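Local coordinates for sialidase B (Streptococcus pneumoniae serotype 4, PDB 4XJW), which hydrolyses the alpha-(2->3)-, alpha-(2->6)- and alpha-(2->8)-glycosidic linkages of terminal sialic acids in oligosaccharides, glycoproteins and glycolipids, at residues 57-62 against 80-85; 229-234 against 640-645; 465-470 against 478-483. The protein carries 1 engineered substitution. All coordinates share one frame; numbering follows the deposited sequence. Where two conformers were deposited one is given.

Contact 1. Residues 57-62 against 80-85; sequences AGFKNN and DAQKGI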
loop_
_atom_site.group_PDB
_atom_site.type_symbol
_atom_site.label_atom_id
_atom_site.label_comp_id
_atom_site.label_asym_id
_atom_site.label_seq_id
_atom_site.Cartn_x
_atom_site.Cartn_y
_atom_site.Cartn_z
ATOM N N ALA A 57 3.491 -38.575 26.585
ATOM C CA ALA A 57 3.403 -37.805 27.820
ATOM C C ALA A 57 4.796 -37.314 28.186
ATOM O O ALA A 57 5.766 -38.059 28.059
ATOM C CB ALA A 57 2.828 -38.660 28.938
ATOM N N GLY A 58 4.899 -36.058 28.612
ATOM C CA GLY A 58 6.181 -35.486 28.987
ATOM C C GLY A 58 6.922 -34.787 27.857
ATOM O O GLY A 58 7.965 -34.173 28.089
ATOM N N PHE A 59 6.402 -34.884 26.633
ATOM C CA PHE A 59 7.093 -34.306 25.475
ATOM C C PHE A 59 6.206 -33.352 24.676
ATOM O O PHE A 59 6.298 -33.302 23.442
ATOM C CB PHE A 59 7.634 -35.416 24.566
ATOM C CG PHE A 59 8.713 -36.244 25.207
ATOM C CD1 PHE A 59 10.044 -35.868 25.101
ATOM C CD2 PHE A 59 8.394 -37.383 25.935
ATOM C CE1 PHE A 59 11.047 -36.621 25.699
ATOM C CE2 PHE A 59 9.388 -38.144 26.531
ATOM C CZ PHE A 59 10.716 -37.763 26.415
ATOM N N LYS A 60 5.361 -32.593 25.369
ATOM C CA LYS A 60 4.375 -31.769 24.683
ATOM C C LYS A 60 5.007 -30.615 23.910
ATOM O O LYS A 60 4.361 -30.041 23.039
ATOM C CB LYS A 60 3.304 -31.254 25.644
ATOM C CG LYS A 60 3.732 -30.070 26.473
ATOM C CD LYS A 60 2.568 -29.573 27.313
ATOM C CE LYS A 60 2.864 -28.196 27.877
ATOM N NZ LYS A 60 4.257 -28.102 28.375
ATOM N N ASN A 61 6.257 -30.277 24.222
ATOM C CA ASN A 61 6.952 -29.207 23.507
ATOM C C ASN A 61 7.944 -29.725 22.477
ATOM O O ASN A 61 8.943 -29.074 22.169
ATOM C CB ASN A 61 7.633 -28.258 24.499
ATOM C CG ASN A 61 6.644 -27.563 25.397
ATOM O OD1 ASN A 61 5.473 -27.403 25.040
ATOM N ND2 ASN A 61 7.101 -27.153 26.581
ATOM N N ASN A 62 7.670 -30.916 21.954
ATOM C CA ASN A 62 8.474 -31.483 20.896
ATOM C C ASN A 62 7.610 -31.660 19.664
ATOM O O ASN A 62 7.012 -32.724 19.467
ATOM C CB ASN A 62 9.041 -32.847 21.305
ATOM C CG ASN A 62 10.254 -32.741 22.204
ATOM O OD1 ASN A 62 10.384 -31.808 22.999
ATOM N ND2 ASN A 62 11.159 -33.715 22.084
ATOM N N ASP A 80 11.876 -28.367 20.284
ATOM C CA ASP A 80 12.490 -29.580 20.818
ATOM C C ASP A 80 13.043 -29.225 22.192
ATOM O O ASP A 80 14.011 -28.473 22.301
ATOM C CB ASP A 80 13.611 -30.068 19.895
ATOM C CG ASP A 80 14.203 -31.411 20.323
ATOM O OD1 ASP A 80 14.509 -31.586 21.520
ATOM O OD2 ASP A 80 14.378 -32.285 19.448
ATOM N N ALA A 81 12.417 -29.757 23.238
ATOM C CA ALA A 81 12.757 -29.390 24.608
ATOM C C ALA A 81 14.137 -29.888 25.008
ATOM O O ALA A 81 14.818 -29.261 25.817
ATOM C CB ALA A 81 11.714 -29.914 25.567
ATOM N N GLN A 82 14.541 -31.023 24.451
ATOM C CA GLN A 82 15.832 -31.611 24.791
ATOM C C GLN A 82 16.986 -30.869 24.121
ATOM O O GLN A 82 18.122 -30.921 24.590
ATOM C CB GLN A 82 15.868 -33.096 24.429
ATOM C CG GLN A 82 15.075 -33.986 25.390
ATOM C CD GLN A 82 13.571 -33.889 25.184
ATOM O OE1 GLN A 82 13.066 -34.153 24.094
ATOM N NE2 GLN A 82 12.852 -33.516 26.229
ATOM N N LYS A 83 16.694 -30.189 23.014
ATOM C CA LYS A 83 17.686 -29.346 22.357
ATOM C C LYS A 83 17.583 -27.903 22.854
ATOM O O LYS A 83 18.447 -27.073 22.561
ATOM C CB LYS A 83 17.524 -29.394 20.836
ATOM C CG LYS A 83 17.693 -30.784 20.215
ATOM C CD LYS A 83 17.362 -30.770 18.718
ATOM C CE LYS A 83 17.534 -32.144 18.072
ATOM N NZ LYS A 83 16.724 -33.219 18.733
ATOM N N GLY A 84 16.535 -27.608 23.619
ATOM C CA GLY A 84 16.310 -26.265 24.122
ATOM C C GLY A 84 15.973 -25.273 23.022
ATOM O O GLY A 84 16.321 -24.092 23.100
ATOM N N ILE A 85 15.296 -25.762 21.987
ATOM C CA ILE A 85 14.940 -24.934 20.842
ATOM C C ILE A 85 13.437 -24.712 20.787
ATOM O O ILE A 85 12.652 -25.664 20.851
ATOM C CB ILE A 85 15.399 -25.578 19.525
ATOM C CG1 ILE A 85 16.923 -25.566 19.428
ATOM C CG2 ILE A 85 14.796 -24.832 18.317
ATOM C CD1 ILE A 85 17.485 -26.406 18.299
HETATM O O HOH W 1 10.041 -32.677 27.146
#

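Contact 2. Residues 229-234 against 640-645; sequences GTHDSK and ELHLSN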
loop_
_atom_site.group_PDB
_atom_site.type_symbol
_atom_site.label_atom_id
_atom_site.label_comp_id
_atom_site.label_asym_id
_atom_site.label_seq_id
_atom_site.Cartn_x
_atom_site.Cartn_y
_atom_site.Cartn_z
ATOM N N GLY A 229 10.383 0.620 5.391
ATOM C CA GLY A 229 9.199 -0.044 5.903
ATOM C C GLY A 229 7.954 0.625 5.339
ATOM O O GLY A 229 8.034 1.375 4.364
ATOM N N THR A 230 6.806 0.386 5.964
ATOM C CA THR A 230 5.534 0.932 5.481
ATOM C C THR A 230 5.183 2.310 6.043
ATOM O O THR A 230 4.138 2.862 5.696
ATOM C CB THR A 230 4.378 -0.041 5.726
ATOM O OG1 THR A 230 4.392 -0.459 7.100
ATOM C CG2 THR A 230 4.492 -1.257 4.821
ATOM N N HIS A 231 6.053 2.867 6.895
ATOM C CA HIS A 231 5.777 4.147 7.558
ATOM C C HIS A 231 5.444 5.293 6.595
ATOM O O HIS A 231 6.055 5.423 5.522
ATOM C CB HIS A 231 6.975 4.608 8.390
ATOM C CG HIS A 231 7.352 3.689 9.504
ATOM N ND1 HIS A 231 6.443 3.193 10.415
ATOM C CD2 HIS A 231 8.562 3.200 9.876
ATOM C CE1 HIS A 231 7.072 2.429 11.293
ATOM N NE2 HIS A 231 8.360 2.423 10.988
ATOM N N ASP A 232 4.497 6.142 6.992
ATOM C CA ASP A 232 4.293 7.405 6.297
ATOM C C ASP A 232 5.548 8.268 6.462
ATOM O O ASP A 232 6.388 7.996 7.329
ATOM C CB ASP A 232 3.133 8.214 6.895
ATOM C CG ASP A 232 1.778 7.540 6.770
ATOM O OD1 ASP A 232 1.659 6.486 6.127
ATOM O OD2 ASP A 232 0.815 8.089 7.362
ATOM N N SER A 233 5.648 9.332 5.676
ATOM C CA SER A 233 6.684 10.350 5.867
ATOM C C SER A 233 6.698 10.827 7.330
ATOM O O SER A 233 5.635 10.881 7.944
ATOM C CB SER A 233 6.418 11.534 4.943
ATOM O OG SER A 233 6.409 11.119 3.587
ATOM N N LYS A 234 7.860 11.176 7.907
ATOM C CA LYS A 234 9.164 11.212 7.247
ATOM C C LYS A 234 9.652 9.803 6.897
ATOM O O LYS A 234 9.510 8.866 7.683
ATOM C CB LYS A 234 10.182 11.901 8.175
ATOM C CG LYS A 234 10.354 11.199 9.524
ATOM C CD LYS A 234 11.233 11.977 10.502
ATOM C CE LYS A 234 11.336 11.215 11.820
ATOM N NZ LYS A 234 12.447 11.674 12.701
ATOM N N GLU A 640 0.916 -5.168 12.061
ATOM C CA GLU A 640 0.996 -5.524 10.638
ATOM C C GLU A 640 1.825 -4.542 9.813
ATOM O O GLU A 640 1.616 -4.413 8.614
ATOM C CB GLU A 640 -0.415 -5.731 10.056
ATOM C CG GLU A 640 -1.225 -6.773 10.838
ATOM C CD GLU A 640 -2.421 -7.350 10.110
ATOM O OE1 GLU A 640 -2.692 -6.947 8.943
ATOM O OE2 GLU A 640 -3.085 -8.231 10.708
ATOM N N LEU A 641 2.750 -3.843 10.473
ATOM C CA LEU A 641 3.696 -2.952 9.802
ATOM C C LEU A 641 4.655 -3.765 8.954
ATOM O O LEU A 641 4.944 -4.924 9.262
ATOM C CB LEU A 641 4.521 -2.183 10.833
ATOM C CG LEU A 641 3.708 -1.351 11.820
ATOM C CD1 LEU A 641 4.647 -0.792 12.859
ATOM C CD2 LEU A 641 3.017 -0.222 11.091
ATOM N N HIS A 642 5.127 -3.167 7.864
ATOM C CA HIS A 642 6.282 -3.693 7.126
ATOM C C HIS A 642 6.051 -5.080 6.526
ATOM O O HIS A 642 6.877 -5.996 6.698
ATOM C CB HIS A 642 7.542 -3.699 8.012
ATOM C CG HIS A 642 7.693 -2.458 8.844
ATOM N ND1 HIS A 642 7.374 -1.202 8.370
ATOM C CD2 HIS A 642 8.064 -2.298 10.136
ATOM C CE1 HIS A 642 7.569 -0.315 9.334
ATOM N NE2 HIS A 642 8.003 -0.948 10.410
ATOM N N LEU A 643 4.936 -5.220 5.811
ATOM C CA LEU A 643 4.619 -6.452 5.096
ATOM C C LEU A 643 4.848 -6.225 3.623
ATOM O O LEU A 643 4.451 -5.182 3.094
ATOM C CB LEU A 643 3.160 -6.860 5.308
ATOM C CG LEU A 643 2.655 -6.950 6.752
ATOM C CD1 LEU A 643 1.163 -7.248 6.789
ATOM C CD2 LEU A 643 3.427 -7.981 7.549
ATOM N N SER A 644 5.458 -7.212 2.973
ATOM C CA SER A 644 5.685 -7.135 1.536
ATOM C C SER A 644 4.596 -7.818 0.710
ATOM O O SER A 644 4.019 -8.839 1.108
ATOM C CB SER A 644 7.048 -7.716 1.193
ATOM O OG SER A 644 8.072 -6.936 1.769
ATOM N N ASN A 645 4.313 -7.229 -0.449
ATOM C CA ASN A 645 3.422 -7.826 -1.444
ATOM C C ASN A 645 2.010 -8.057 -0.931
ATOM O O ASN A 645 1.391 -9.101 -1.191
ATOM C CB ASN A 645 4.030 -9.121 -2.006
ATOM C CG ASN A 645 5.227 -8.868 -2.886
ATOM O OD1 ASN A 645 5.658 -7.731 -3.056
ATOM N ND2 ASN A 645 5.786 -9.939 -3.448
#

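Contact 3. Residues 465-470 against 478-483; sequences RLIFAT and YLISDD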
loop_
_atom_site.group_PDB
_atom_site.type_symbol
_atom_site.label_atom_id
_atom_site.label_comp_id
_atom_site.label_asym_id
_atom_site.label_seq_id
_atom_site.Cartn_x
_atom_site.Cartn_y
_atom_site.Cartn_z
ATOM N N ARG A 465 -12.734 20.886 -17.407
ATOM C CA ARG A 465 -12.390 21.136 -16.015
ATOM C C ARG A 465 -11.770 19.915 -15.343
ATOM O O ARG A 465 -12.278 18.799 -15.466
ATOM C CB ARG A 465 -13.621 21.599 -15.229
ATOM C CG ARG A 465 -13.376 21.725 -13.728
ATOM C CD ARG A 465 -14.398 22.613 -13.069
ATOM N NE ARG A 465 -14.146 24.018 -13.379
ATOM C CZ ARG A 465 -14.728 25.033 -12.749
ATOM N NH1 ARG A 465 -15.595 24.797 -11.779
ATOM N NH2 ARG A 465 -14.436 26.282 -13.084
ATOM N N LEU A 466 -10.671 20.148 -14.631
ATOM C CA LEU A 466 -10.050 19.142 -13.774
ATOM C C LEU A 466 -10.178 19.522 -12.308
ATOM O O LEU A 466 -9.991 20.685 -11.938
ATOM C CB LEU A 466 -8.571 19.022 -14.100
ATOM C CG LEU A 466 -8.285 18.824 -15.579
ATOM C CD1 LEU A 466 -6.791 18.914 -15.795
ATOM C CD2 LEU A 466 -8.837 17.479 -16.062
ATOM N N ILE A 467 -10.496 18.544 -11.468
ATOM C CA ILE A 467 -10.586 18.790 -10.030
ATOM C C ILE A 467 -9.816 17.740 -9.245
ATOM O O ILE A 467 -9.997 16.533 -9.455
ATOM C CB ILE A 467 -12.037 18.797 -9.522
ATOM C CG1 ILE A 467 -12.894 19.784 -10.314
ATOM C CG2 ILE A 467 -12.075 19.139 -8.005
ATOM C CD1 ILE A 467 -14.309 19.924 -9.763
ATOM N N PHE A 468 -8.990 18.201 -8.310
ATOM C CA PHE A 468 -8.337 17.309 -7.353
ATOM C C PHE A 468 -8.780 17.672 -5.953
ATOM O O PHE A 468 -8.637 18.821 -5.538
ATOM C CB PHE A 468 -6.820 17.435 -7.439
ATOM C CG PHE A 468 -6.208 16.690 -8.594
ATOM C CD1 PHE A 468 -5.913 15.335 -8.482
ATOM C CD2 PHE A 468 -5.918 17.348 -9.777
ATOM C CE1 PHE A 468 -5.349 14.643 -9.531
ATOM C CE2 PHE A 468 -5.336 16.668 -10.844
ATOM C CZ PHE A 468 -5.051 15.311 -10.712
ATOM N N ALA A 469 -9.304 16.687 -5.224
ATOM C CA ALA A 469 -9.669 16.880 -3.824
ATOM C C ALA A 469 -8.436 16.885 -2.930
ATOM O O ALA A 469 -7.511 16.070 -3.106
ATOM C CB ALA A 469 -10.643 15.814 -3.370
ATOM N N THR A 470 -8.429 17.805 -1.965
ATOM C CA THR A 470 -7.428 17.810 -0.900
ATOM C C THR A 470 -8.173 18.109 0.394
ATOM O O THR A 470 -9.335 18.521 0.356
ATOM C CB THR A 470 -6.338 18.877 -1.115
ATOM O OG1 THR A 470 -6.869 20.176 -0.795
ATOM C CG2 THR A 470 -5.830 18.879 -2.565
ATOM N N TYR A 478 -10.944 21.781 -2.698
ATOM C CA TYR A 478 -10.879 21.307 -4.077
ATOM C C TYR A 478 -9.969 22.191 -4.915
ATOM O O TYR A 478 -10.111 23.419 -4.928
ATOM C CB TYR A 478 -12.279 21.240 -4.684
ATOM C CG TYR A 478 -13.232 20.322 -3.930
ATOM C CD1 TYR A 478 -14.022 20.804 -2.888
ATOM C CD2 TYR A 478 -13.351 18.982 -4.272
ATOM C CE1 TYR A 478 -14.898 19.962 -2.193
ATOM C CE2 TYR A 478 -14.221 18.143 -3.606
ATOM C CZ TYR A 478 -14.995 18.634 -2.572
ATOM O OH TYR A 478 -15.855 17.776 -1.930
ATOM N N LEU A 479 -9.023 21.575 -5.609
ATOM C CA LEU A 479 -8.148 22.316 -6.500
ATOM C C LEU A 479 -8.660 22.163 -7.927
ATOM O O LEU A 479 -8.766 21.043 -8.452
ATOM C CB LEU A 479 -6.703 21.829 -6.365
ATOM C CG LEU A 479 -6.168 21.808 -4.932
ATOM C CD1 LEU A 479 -4.691 21.465 -4.928
ATOM C CD2 LEU A 479 -6.409 23.156 -4.251
ATOM N N ILE A 480 -8.983 23.291 -8.555
ATOM C CA ILE A 480 -9.627 23.298 -9.858
ATOM C C ILE A 480 -8.732 23.949 -10.899
ATOM O O ILE A 480 -8.178 25.029 -10.660
ATOM C CB ILE A 480 -10.968 24.046 -9.784
ATOM C CG1 ILE A 480 -11.889 23.398 -8.752
ATOM C CG2 ILE A 480 -11.667 24.064 -11.141
ATOM C CD1 ILE A 480 -13.209 24.135 -8.559
ATOM N N SER A 481 -8.586 23.284 -12.049
ATOM C CA SER A 481 -7.906 23.860 -13.213
ATOM C C SER A 481 -8.747 23.699 -14.461
ATOM O O SER A 481 -9.264 22.612 -14.742
ATOM C CB SER A 481 -6.537 23.212 -13.449
ATOM O OG SER A 481 -5.963 23.704 -14.660
ATOM N N ASP A 482 -8.855 24.778 -15.224
ATOM C CA ASP A 482 -9.554 24.746 -16.494
ATOM C C ASP A 482 -8.579 24.858 -17.666
ATOM O O ASP A 482 -8.994 24.965 -18.821
ATOM C CB ASP A 482 -10.586 25.879 -16.544
ATOM C CG ASP A 482 -11.708 25.690 -15.543
ATOM O OD1 ASP A 482 -12.169 24.546 -15.383
ATOM O OD2 ASP A 482 -12.129 26.685 -14.916
ATOM N N ASP A 483 -7.284 24.826 -17.366
ATOM C CA ASP A 483 -6.262 24.921 -18.405
ATOM C C ASP A 483 -5.154 23.868 -18.294
ATOM O O ASP A 483 -3.971 24.204 -18.339
ATOM C CB ASP A 483 -5.647 26.330 -18.435
ATOM C CG ASP A 483 -5.025 26.730 -17.109
ATOM O OD1 ASP A 483 -5.020 25.902 -16.168
ATOM O OD2 ASP A 483 -4.513 27.868 -17.016
#

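Contact 1. Residues 57-62 against 80-85
N62 and D80 bring the backbones closest, their CA atoms 4.4 Å apart, where the type I beta turn from F59 to N62 runs towards strand 63-69 and segment 80-85 leaves strand 74-80. N62 is central to the contact, because the two ends of its amide hold successive residues of segment 80-85. N62 OD1 accepts the backbone N of A81 at 2.9 Å, an almost straight bond (172° at the hydrogen) whose donor stands well above the carbonyl plane. N62 ND2 donates to Q82 OE1 at 2.8 Å and also to the backbone O of N143, and together these bonds fix the rotation of the amide.

Both segments are loops of the N-terminal, concanavalin-like domain. Segment 57-62 links strands 46-53 and 63-69 of a six-stranded antiparallel sheet, and 80-85 closes the hairpin of strands 74-80 and 85-91 with a G1 beta bulge, in which G84 and I85 face D80.

The bend of Q82 at chi2 (76°) swings CD back towards the first loop. Q82 OE1 meets the edge of the F59 ring, 3.6 Å from F59 CE1, with the amide turned 73° against the ring, and it also accepts N143 ND2. The other end of this amide reaches the first loop through water 1, which donates to G58 O at 2.7 Å and accepts from Q82 NE2.

D80 shapes the hairpin end from within. D80 OD1 accepts K83 N at 3.0 Å in an Asx motif, the donor coming from above the carboxylate plane. D80 OD2 forms a salt bridge with K83 NZ at 2.6 Å and takes a second bond from the backbone N of N143.

Contact 2. Residues 229-234 against 640-645
H642 ND1 accepts the backbone N of T230 at 2.9 Å, and the donor lies in the imidazole plane. The bond joins two loops of the sialidase beta-propeller that are more than 400 residues apart in sequence, one between strands 219-226 and 237-244, the other between strands 626-631 and 647-652. At the far side of the ring, NE2 bonds to the backbone O of K277, which is consistent with a proton on NE2 and holds the imidazole at two points. A second bond between the loops runs the other way: T230 OG1, set between its own backbone N and carbonyl carbon (chi1 51°), accepts the backbone N of H642 at 2.9 Å. The backbone of G229 lies close against the imidazole, its CA 3.3 Å from H642 ND1. The loop continues to D232, by similarity the proton acceptor of the active site, whose carboxylate pairs with R226. H231, between T230 and D232 in sequence, makes an edge-to-face pair with H642, whose edge points to the H231 face, the planes at 87° and the centroids 4.5 Å apart. H642 CE1 stands over that face, shifted towards the rim, and approaches H231 NE2 to 3.3 Å.

Contact 3. Residues 465-470 against 478-483
The R465 guanidinium has I480 CG2 over one face, 3.3 Å from NE, and the D482 carboxylate at its edge. The two charged groups are nearly coplanar (11° between planes) and meet side-on: R465 NE bonds D482 OD1 at 2.9 Å and R465 NH2 bonds D482 OD2 at 3.0 Å, each through a syn lone pair. A bend at chi3 (-74°) places NE for this pairing, while NH1 turns to E535 in a second salt bridge. Behind the bridge runs an antiparallel beta hairpin, strands 466-472 and 475-481, within a sheet of the propeller. L466 with S481 and F468 with L479 are its hydrogen-bonded pairs, and I467 with I480 is a non-hydrogen-bonded one. The end of the second strand already belongs to an Asp-box (BNR) repeat, where S481 OG accepts D483 N at 3.2 Å in an ST turn and also bonds T487 and G485. On the sheet face of I467 and I480, these two side chains lie side by side, CG1 to CG1 4.1 Å. I467 CG2 also touches Y478 CB at 3.9 Å; the Y478 ring stacks with W537, and its OH bonds T516. T470 CG2 packs against L479 CD1 at 3.7 Å, the side chains crossing at about a right angle.

Overall arrangement
Contact 1 lies at partly buried loops at the strand ends of the N-terminal lectin-like domain, whereas contacts 2 and 3 are buried in the propeller. No two of them touch: the centres of contacts 1 and 2 are about 36 Å apart, and contact 3 lies across the chain's centre from contact 1. Contact 3 is nested in the long loop that contact 2 closes. Contact 3 joins neighbouring strands of one hairpin, through regular backbone pairing, apolar side chains and a surface salt bridge. Contacts 1 and 2 join loops instead, the first by hydrogen bonds of side-chain amides and a bridging water, the second by backbone N-H groups bonded to an imidazole nitrogen and a hydroxyl, with an edge-to-face imidazole pair, next to a putative catalytic residue.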